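Local coordinates for protein acetylacetone-cleaving enzyme (Acinetobacter johnsonii, PDB 3BAL) that uses one iron ion per subunit to cleave acetylacetone with molecular oxygen into methylglyoxal and acetate, working as a homotetrameric cupin dioxygenase, at residues N19-F24 against I50-A55; T34-H39 against G143-T148; K76-G81 against G87-A92. All coordinates share one frame; numbering follows the deposited sequence.

Overall arrangement
The contacts lie in, or pack a helix on, the cupin jelly roll that holds the metal on His62, His64 and His104, a site occupied by zinc in this crystal. Contacts 1 and 2 share one sheet, in which strand 34-41 runs between strands 22-23 and 46-53; their centres are about 10 Å apart, and backbone hydrogen bonds join Val22 to Trp35 and Asn52 to Thr34. Contact 3 is a separate hairpin, its centre about 19 Å from that of contact 1 and about 24 Å from that of contact 2. From the zinc, the side chain of Val79 in contact 3 is about 6 Å away, Phe51 in contact 1 about 9 Å and Trp35 in contact 2 about 13 Å.

Contact 1: N19-F24 against I50-A55; sequences NNYVPF and IFNCPA
At the 22-23 edge of the jelly-roll sheet that contains strands 34-41 and 46-53, Tyr21 and Phe24 reach past strand 34-41 to touch strand 46-53, one on each face of the sheet. The outer end of the Asn52 amide lies over the centre of the Tyr21 ring, about 3.1 Å above its plane; the two side chains cross at about a right angle, with amide and ring planes 27° apart. With CG anti to the carbonyl carbon (chi1 -78°), the Tyr21 ring projects toward strand 46-53, and its OH meets Ile50 CD1 at 3.5 Å. The CG2 branch of Ile50 adds a 4.0 Å contact with Tyr21 CE2. No hydrogen bond links the two segments directly: in this cupin sheet, strand 34-41 intervenes and bonds to both neighbours, so the side chains do the bridging. On the opposite face, Phe51 presents its edge to the face of Phe24 in an offset edge-to-face pair, with centroids 6.0 Å apart and planes at 71°. The two rings are nearest at Phe51 CE2 and Phe24 CE1, 4.0 Å. The aromatic cluster continues through Phe115, stacked on Phe51, and through Trp35 and Phe59, each edge-to-face with Phe24.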
loop_
_atom_site.group_PDB
_atom_site.type_symbol
_atom_site.label_atom_id
_atom_site.label_comp_id
_atom_site.label_asym_id
_atom_site.label_seq_id
_atom_site.Cartn_x
_atom_site.Cartn_y
_atom_site.Cartn_z
ATOM N N ASN A 19 13.621 -28.214 5.113
ATOM C CA ASN A 19 14.744 -28.297 4.187
ATOM C C ASN A 19 15.124 -27.009 3.475
ATOM O O ASN A 19 16.231 -26.906 2.958
ATOM C CB ASN A 19 14.452 -29.351 3.119
ATOM C CG ASN A 19 14.414 -30.746 3.680
ATOM O OD1 ASN A 19 14.055 -31.697 2.978
ATOM N ND2 ASN A 19 14.793 -30.887 4.954
ATOM N N ASN A 20 14.219 -26.036 3.439
ATOM C CA ASN A 20 14.497 -24.792 2.735
ATOM C C ASN A 20 14.969 -23.601 3.548
ATOM O O ASN A 20 15.167 -22.518 2.998
ATOM C CB ASN A 20 13.289 -24.391 1.891
ATOM C CG ASN A 20 13.049 -25.352 0.755
ATOM O OD1 ASN A 20 13.991 -25.974 0.250
ATOM N ND2 ASN A 20 11.800 -25.475 0.331
ATOM N N TYR A 21 15.150 -23.781 4.848
ATOM C CA TYR A 21 15.654 -22.691 5.662
ATOM C C TYR A 21 17.157 -22.604 5.389
ATOM O O TYR A 21 17.845 -23.626 5.361
ATOM C CB TYR A 21 15.404 -22.956 7.148
ATOM C CG TYR A 21 13.975 -22.688 7.604
ATOM C CD1 TYR A 21 13.000 -23.696 7.584
ATOM C CD2 TYR A 21 13.600 -21.420 8.065
ATOM C CE1 TYR A 21 11.695 -23.447 8.015
ATOM C CE2 TYR A 21 12.300 -21.161 8.494
ATOM C CZ TYR A 21 11.353 -22.178 8.468
ATOM O OH TYR A 21 10.073 -21.911 8.903
ATOM N N VAL A 22 17.657 -21.392 5.161
ATOM C CA VAL A 22 19.083 -21.182 4.906
ATOM C C VAL A 22 19.633 -20.171 5.914
ATOM O O VAL A 22 18.875 -19.405 6.511
ATOM C CB VAL A 22 19.347 -20.630 3.471
ATOM C CG1 VAL A 22 18.868 -21.619 2.432
ATOM C CG2 VAL A 22 18.669 -19.275 3.286
ATOM N N PRO A 23 20.962 -20.161 6.119
ATOM C CA PRO A 23 21.563 -19.216 7.067
ATOM C C PRO A 23 21.313 -17.764 6.643
ATOM O O PRO A 23 21.451 -17.421 5.468
ATOM C CB PRO A 23 23.050 -19.580 7.023
ATOM C CG PRO A 23 23.036 -21.045 6.690
ATOM C CD PRO A 23 21.970 -21.113 5.616
ATOM N N PHE A 24 20.931 -16.928 7.604
ATOM C CA PHE A 24 20.678 -15.509 7.365
ATOM C C PHE A 24 22.067 -14.858 7.342
ATOM O O PHE A 24 22.928 -15.226 8.141
ATOM C CB PHE A 24 19.838 -14.939 8.512
ATOM C CG PHE A 24 19.316 -13.555 8.259
ATOM C CD1 PHE A 24 18.293 -13.342 7.342
ATOM C CD2 PHE A 24 19.851 -12.460 8.934
ATOM C CE1 PHE A 24 17.807 -12.058 7.097
ATOM C CE2 PHE A 24 19.372 -11.175 8.696
ATOM C CZ PHE A 24 18.346 -10.975 7.775
ATOM N N ILE A 50 9.858 -15.858 6.791
ATOM C CA ILE A 50 9.718 -16.562 8.063
ATOM C C ILE A 50 11.117 -16.851 8.644
ATOM O O ILE A 50 12.050 -17.164 7.903
ATOM C CB ILE A 50 8.871 -17.865 7.893
ATOM C CG1 ILE A 50 8.655 -18.533 9.251
ATOM C CG2 ILE A 50 9.523 -18.815 6.896
ATOM C CD1 ILE A 50 7.502 -19.531 9.252
ATOM N N PHE A 51 11.267 -16.729 9.965
ATOM C CA PHE A 51 12.569 -16.923 10.606
ATOM C C PHE A 51 12.615 -17.901 11.785
ATOM O O PHE A 51 11.679 -17.970 12.586
ATOM C CB PHE A 51 13.127 -15.572 11.102
ATOM C CG PHE A 51 13.097 -14.473 10.069
ATOM C CD1 PHE A 51 11.892 -13.858 9.720
ATOM C CD2 PHE A 51 14.265 -14.078 9.419
ATOM C CE1 PHE A 51 11.846 -12.868 8.736
ATOM C CE2 PHE A 51 14.233 -13.088 8.429
ATOM C CZ PHE A 51 13.017 -12.481 8.085
ATOM N N ASN A 52 13.715 -18.653 11.868
ATOM C CA ASN A 52 13.965 -19.590 12.970
ATOM C C ASN A 52 15.180 -18.998 13.692
ATOM O O ASN A 52 16.249 -18.847 13.094
ATOM C CB ASN A 52 14.282 -21.006 12.458
ATOM C CG ASN A 52 13.025 -21.788 12.054
ATOM O OD1 ASN A 52 11.934 -21.557 12.583
ATOM N ND2 ASN A 52 13.185 -22.729 11.135
ATOM N N CYS A 53 15.012 -18.660 14.967
ATOM C CA CYS A 53 16.071 -18.022 15.749
ATOM C C CYS A 53 16.513 -18.776 17.000
ATOM O O CYS A 53 15.712 -19.031 17.897
ATOM C CB CYS A 53 15.611 -16.623 16.175
ATOM S SG CYS A 53 14.774 -15.701 14.872
ATOM N N PRO A 54 17.804 -19.134 17.077
ATOM C CA PRO A 54 18.349 -19.853 18.233
ATOM C C PRO A 54 18.312 -18.974 19.480
ATOM O O PRO A 54 18.132 -17.755 19.394
ATOM C CB PRO A 54 19.785 -20.155 17.805
ATOM C CG PRO A 54 19.677 -20.282 16.332
ATOM C CD PRO A 54 18.781 -19.111 15.978
ATOM N N ALA A 55 18.485 -19.588 20.644
ATOM C CA ALA A 55 18.497 -18.822 21.877
ATOM C C ALA A 55 19.744 -17.936 21.856
ATOM O O ALA A 55 20.831 -18.384 21.482
ATOM C CB ALA A 55 18.526 -19.759 23.077
#

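Contact 2: T34-H39 against G143-T148; sequences TWQLLH and GAWLAT
The first torsions of Trp145 and Trp35 each turn an indole toward the other segment: in Trp145 CG stands opposite the backbone N (chi1 164°), which sends the ring from the helix down onto the strand, whereas in Trp35 CG is tucked between the backbone N and the carbonyl carbon (chi1 75°), lifting that indole toward the helix. The edge of Trp145 then faces the ring of Trp35, with six-membered ring centroids 5.9 Å apart and planes at 77°, a T-shaped arrangement, and Trp35 CZ2 packs on Trp145 CB at 3.9 Å. Leu37 places its CB over the face of the Trp145 pyrrole ring, a CH-pi contact 3.8 Å from the centroid. The backbone N of Leu37 also lies over the indole, toward its rim; it is buried here and finds no hydrogen-bond acceptor in the model. Over at the six-membered ring of the same indole, Gln36 CG meets Trp145 CH2 at 3.8 Å. The polar link is indirect: Trp35 NE1 donates to a water in its ring plane (3.0 Å), which in turn donates to Thr148 OG1 (2.9 Å). Thr148 OG1 donates to Ala144 O at 2.9 Å, and that carbonyl also accepts from Thr148 N. Tyr3 of a neighbouring subunit sets its ring edge-to-face with Trp145. Helix 138-148 crosses strand 34-41 and also packs on Val22 of the edge strand 22-23, which touches Trp35, Trp145 and Thr148; strand 46-53 pairs with the other side of 34-41.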
loop_
_atom_site.group_PDB
_atom_site.type_symbol
_atom_site.label_atom_id
_atom_site.label_comp_id
_atom_site.label_asym_id
_atom_site.label_seq_id
_atom_site.Cartn_x
_atom_site.Cartn_y
_atom_site.Cartn_z
ATOM N N THR A 34 18.251 -18.661 10.827
ATOM C CA THR A 34 17.991 -19.217 9.501
ATOM C C THR A 34 16.660 -18.645 9.018
ATOM O O THR A 34 15.821 -18.244 9.830
ATOM C CB THR A 34 17.954 -20.777 9.523
ATOM O OG1 THR A 34 17.079 -21.237 10.562
ATOM C CG2 THR A 34 19.356 -21.338 9.749
ATOM N N TRP A 35 16.461 -18.576 7.708
ATOM C CA TRP A 35 15.218 -18.003 7.205
ATOM C C TRP A 35 14.787 -18.555 5.861
ATOM O O TRP A 35 15.453 -19.414 5.281
ATOM C CB TRP A 35 15.350 -16.472 7.086
ATOM C CG TRP A 35 16.197 -16.017 5.903
ATOM C CD1 TRP A 35 17.448 -16.456 5.574
ATOM C CD2 TRP A 35 15.837 -15.056 4.897
ATOM N NE1 TRP A 35 17.886 -15.837 4.426
ATOM C CE2 TRP A 35 16.917 -14.975 3.988
ATOM C CE3 TRP A 35 14.706 -14.257 4.672
ATOM C CZ2 TRP A 35 16.899 -14.129 2.871
ATOM C CZ3 TRP A 35 14.691 -13.415 3.561
ATOM C CH2 TRP A 35 15.779 -13.361 2.676
ATOM N N GLN A 36 13.652 -18.036 5.395
ATOM C CA GLN A 36 13.058 -18.382 4.108
ATOM C C GLN A 36 12.272 -17.186 3.574
ATOM O O GLN A 36 11.419 -16.643 4.277
ATOM C CB GLN A 36 12.067 -19.551 4.222
ATOM C CG GLN A 36 12.675 -20.944 4.210
ATOM C CD GLN A 36 11.623 -22.019 3.984
ATOM O OE1 GLN A 36 10.892 -21.987 2.983
ATOM N NE2 GLN A 36 11.541 -22.979 4.906
ATOM N N LEU A 37 12.572 -16.777 2.343
ATOM C CA LEU A 37 11.846 -15.697 1.698
ATOM C C LEU A 37 10.612 -16.398 1.118
ATOM O O LEU A 37 10.745 -17.405 0.410
ATOM C CB LEU A 37 12.680 -15.069 0.578
ATOM C CG LEU A 37 12.010 -13.913 -0.186
ATOM C CD1 LEU A 37 11.714 -12.748 0.760
ATOM C CD2 LEU A 37 12.927 -13.458 -1.315
ATOM N N LEU A 38 9.422 -15.876 1.427
ATOM C CA LEU A 38 8.167 -16.474 0.978
ATOM C C LEU A 38 7.481 -15.779 -0.195
ATOM O O LEU A 38 6.821 -16.430 -1.007
ATOM C CB LEU A 38 7.185 -16.535 2.153
ATOM C CG LEU A 38 7.640 -17.347 3.368
ATOM C CD1 LEU A 38 6.675 -17.138 4.515
ATOM C CD2 LEU A 38 7.729 -18.824 3.000
ATOM N N HIS A 39 7.625 -14.458 -0.276
ATOM C CA HIS A 39 6.990 -13.696 -1.348
ATOM C C HIS A 39 7.548 -12.288 -1.520
ATOM O O HIS A 39 7.977 -11.641 -0.559
ATOM C CB HIS A 39 5.477 -13.617 -1.098
ATOM C CG HIS A 39 4.745 -12.720 -2.048
ATOM N ND1 HIS A 39 4.495 -11.392 -1.777
ATOM C CD2 HIS A 39 4.197 -12.965 -3.261
ATOM C CE1 HIS A 39 3.822 -10.858 -2.779
ATOM N NE2 HIS A 39 3.629 -11.791 -3.694
ATOM N N GLY A 143 17.774 -11.304 -3.596
ATOM C CA GLY A 143 19.139 -11.567 -4.023
ATOM C C GLY A 143 19.914 -12.421 -3.031
ATOM O O GLY A 143 20.627 -13.347 -3.419
ATOM N N ALA A 144 19.778 -12.104 -1.747
ATOM C CA ALA A 144 20.457 -12.837 -0.684
ATOM C C ALA A 144 19.896 -14.250 -0.555
ATOM O O ALA A 144 20.635 -15.200 -0.285
ATOM C CB ALA A 144 20.303 -12.100 0.642
ATOM N N TRP A 145 18.586 -14.371 -0.738
ATOM C CA TRP A 145 17.894 -15.644 -0.644
ATOM C C TRP A 145 18.328 -16.620 -1.734
ATOM O O TRP A 145 18.703 -17.756 -1.445
ATOM C CB TRP A 145 16.380 -15.405 -0.727
ATOM C CG TRP A 145 15.572 -16.638 -1.020
ATOM C CD1 TRP A 145 14.849 -16.889 -2.150
ATOM C CD2 TRP A 145 15.383 -17.771 -0.163
ATOM N NE1 TRP A 145 14.215 -18.107 -2.049
ATOM C CE2 TRP A 145 14.525 -18.669 -0.839
ATOM C CE3 TRP A 145 15.853 -18.113 1.112
ATOM C CZ2 TRP A 145 14.126 -19.891 -0.284
ATOM C CZ3 TRP A 145 15.455 -19.330 1.667
ATOM C CH2 TRP A 145 14.599 -20.202 0.968
ATOM N N LEU A 146 18.274 -16.166 -2.984
ATOM C CA LEU A 146 18.644 -16.980 -4.141
ATOM C C LEU A 146 20.134 -17.281 -4.207
ATOM O O LEU A 146 20.538 -18.322 -4.717
ATOM C CB LEU A 146 18.227 -16.274 -5.429
ATOM C CG LEU A 146 16.740 -15.988 -5.630
ATOM C CD1 LEU A 146 16.538 -15.245 -6.944
ATOM C CD2 LEU A 146 15.965 -17.287 -5.630
ATOM N N ALA A 147 20.946 -16.359 -3.705
ATOM C CA ALA A 147 22.389 -16.531 -3.702
ATOM C C ALA A 147 22.792 -17.608 -2.704
ATOM O O ALA A 147 23.646 -18.448 -2.990
ATOM C CB ALA A 147 23.070 -15.218 -3.354
ATOM N N THR A 148 22.165 -17.582 -1.534
ATOM C CA THR A 148 22.451 -18.552 -0.484
ATOM C C THR A 148 21.783 -19.880 -0.807
ATOM O O THR A 148 22.370 -20.948 -0.629
ATOM C CB THR A 148 21.937 -18.048 0.882
ATOM O OG1 THR A 148 22.559 -16.793 1.188
ATOM C CG2 THR A 148 22.259 -19.053 1.983
HETATM O O HOH W 1 20.585 -15.820 3.084
#

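Contact 3: K76-G81 against G87-A92; sequences KMEVRG and GSTAYA
Met77 and Ala90 exchange two backbone hydrogen bonds, Met77 N to Ala90 O at 3.0 Å and Ala90 N to Met77 O at 2.8 Å, and Val79 and Ser88 do the same, with Val79 N to Ser88 O at 2.8 Å and Ser88 N to Val79 O at 2.9 Å. These are the hydrogen-bonded pairs of an antiparallel beta hairpin; Lys76 with Tyr91 and Glu78 with Thr89 are the non-hydrogen-bonded ones. Toward the turn, the guanidinium of Arg80 reaches Ser88 in two ways. Its NH2 makes a weak bond to Ser88 OG at 3.5 Å, and its NH1 donates within the guanidinium plane to a water at 3.0 Å that also bonds Ser88 OG. The stronger partner of Arg80 is Glu98, whose carboxylate forms a salt bridge with NE. Gly87 CA makes a CA-H...O contact with Arg80 O, 3.4 Å, where the backbones close up near the turn. At the other end Lys76 bends at chi3 (81°), which lays CE over the face of the Tyr91 ring, a CH-pi contact 4.2 Å from its centroid. Between these ends Glu78 CG runs alongside the Thr89 side chain, whose OG1 is itself bonded to Glu83 N. Met77, Val79, Ser88 and Ala90 occupy the opposite face. There Met77 and Ala90 pack on Tyr70 of strand 68-74, Val79 touches the metal ligand His104 of strand 103-104, and Tyr13 of another neighbouring subunit covers Ser88 and Ala90 while its hydroxyl bonds Tyr91 N.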
loop_
_atom_site.group_PDB
_atom_site.type_symbol
_atom_site.label_atom_id
_atom_site.label_comp_id
_atom_site.label_asym_id
_atom_site.label_seq_id
_atom_site.Cartn_x
_atom_site.Cartn_y
_atom_site.Cartn_z
ATOM N N LYS A 76 10.078 -16.292 22.292
ATOM C CA LYS A 76 9.927 -14.955 22.866
ATOM C C LYS A 76 10.828 -13.989 22.090
ATOM O O LYS A 76 11.932 -14.362 21.691
ATOM C CB LYS A 76 10.351 -14.983 24.335
ATOM C CG LYS A 76 9.640 -16.034 25.155
ATOM C CD LYS A 76 10.506 -16.462 26.308
ATOM C CE LYS A 76 10.421 -15.493 27.441
ATOM N NZ LYS A 76 9.835 -16.269 28.567
ATOM N N MET A 77 10.366 -12.755 21.890
ATOM C CA MET A 77 11.135 -11.751 21.141
ATOM C C MET A 77 11.124 -10.367 21.814
ATOM O O MET A 77 10.059 -9.821 22.088
ATOM C CB MET A 77 10.580 -11.644 19.710
ATOM C CG MET A 77 11.221 -10.564 18.844
ATOM S SD MET A 77 10.625 -10.616 17.144
ATOM C CE MET A 77 8.970 -9.965 17.372
ATOM N N GLU A 78 12.311 -9.817 22.080
ATOM C CA GLU A 78 12.441 -8.499 22.708
ATOM C C GLU A 78 12.625 -7.434 21.632
ATOM O O GLU A 78 13.680 -7.352 21.008
ATOM C CB GLU A 78 13.639 -8.470 23.666
ATOM C CG GLU A 78 13.413 -9.180 25.001
ATOM C CD GLU A 78 14.713 -9.439 25.759
ATOM O OE1 GLU A 78 15.701 -8.714 25.527
ATOM O OE2 GLU A 78 14.746 -10.365 26.596
ATOM N N VAL A 79 11.588 -6.627 21.420
ATOM C CA VAL A 79 11.607 -5.570 20.411
ATOM C C VAL A 79 11.716 -4.195 21.058
ATOM O O VAL A 79 11.073 -3.918 22.072
ATOM C CB VAL A 79 10.322 -5.583 19.556
ATOM C CG1 VAL A 79 10.519 -4.734 18.315
ATOM C CG2 VAL A 79 9.951 -7.005 19.183
ATOM N N ARG A 80 12.524 -3.331 20.452
ATOM C CA ARG A 80 12.729 -1.980 20.962
ATOM C C ARG A 80 13.222 -1.986 22.408
ATOM O O ARG A 80 12.814 -1.154 23.220
ATOM C CB ARG A 80 11.431 -1.173 20.831
ATOM C CG ARG A 80 11.137 -0.776 19.393
ATOM C CD ARG A 80 9.770 -0.134 19.210
ATOM N NE ARG A 80 8.687 -1.112 19.198
ATOM C CZ ARG A 80 7.917 -1.399 20.240
ATOM N NH1 ARG A 80 8.099 -0.776 21.399
ATOM N NH2 ARG A 80 6.965 -2.317 20.124
ATOM N N GLY A 81 14.101 -2.935 22.720
ATOM C CA GLY A 81 14.653 -3.018 24.059
ATOM C C GLY A 81 13.938 -3.955 25.018
ATOM O O GLY A 81 14.408 -4.175 26.132
ATOM N N GLY A 87 10.178 -1.036 25.684
ATOM C CA GLY A 87 9.696 -1.583 24.424
ATOM C C GLY A 87 8.724 -2.723 24.687
ATOM O O GLY A 87 7.923 -2.646 25.619
ATOM N N SER A 88 8.784 -3.787 23.889
ATOM C CA SER A 88 7.880 -4.920 24.089
ATOM C C SER A 88 8.586 -6.272 24.033
ATOM O O SER A 88 9.569 -6.444 23.313
ATOM C CB SER A 88 6.774 -4.930 23.023
ATOM O OG SER A 88 5.946 -3.786 23.093
ATOM N N THR A 89 8.077 -7.230 24.799
ATOM C CA THR A 89 8.620 -8.577 24.768
ATOM C C THR A 89 7.445 -9.475 24.370
ATOM O O THR A 89 6.504 -9.653 25.137
ATOM C CB THR A 89 9.182 -9.019 26.137
ATOM O OG1 THR A 89 10.256 -8.149 26.518
ATOM C CG2 THR A 89 9.723 -10.454 26.046
ATOM N N ALA A 90 7.496 -10.015 23.158
ATOM C CA ALA A 90 6.429 -10.871 22.661
ATOM C C ALA A 90 6.573 -12.324 23.124
ATOM O O ALA A 90 7.677 -12.879 23.134
ATOM C CB ALA A 90 6.387 -10.812 21.134
ATOM N N TYR A 91 5.449 -12.927 23.511
ATOM C CA TYR A 91 5.401 -14.322 23.950
ATOM C C TYR A 91 4.493 -15.057 22.963
ATOM O O TYR A 91 3.379 -14.614 22.711
ATOM C CB TYR A 91 4.804 -14.422 25.357
ATOM C CG TYR A 91 5.757 -14.104 26.490
ATOM C CD1 TYR A 91 6.430 -12.886 26.549
ATOM C CD2 TYR A 91 5.956 -15.019 27.525
ATOM C CE1 TYR A 91 7.284 -12.584 27.618
ATOM C CE2 TYR A 91 6.802 -14.729 28.598
ATOM C CZ TYR A 91 7.460 -13.512 28.639
ATOM O OH TYR A 91 8.279 -13.225 29.711
ATOM N N ALA A 92 4.955 -16.166 22.402
ATOM C CA ALA A 92 4.139 -16.910 21.442
ATOM C C ALA A 92 2.900 -17.541 22.097
ATOM O O ALA A 92 2.969 -18.038 23.218
ATOM C CB ALA A 92 4.988 -17.998 20.765
HETATM O O HOH W 2 6.144 -0.932 23.665
#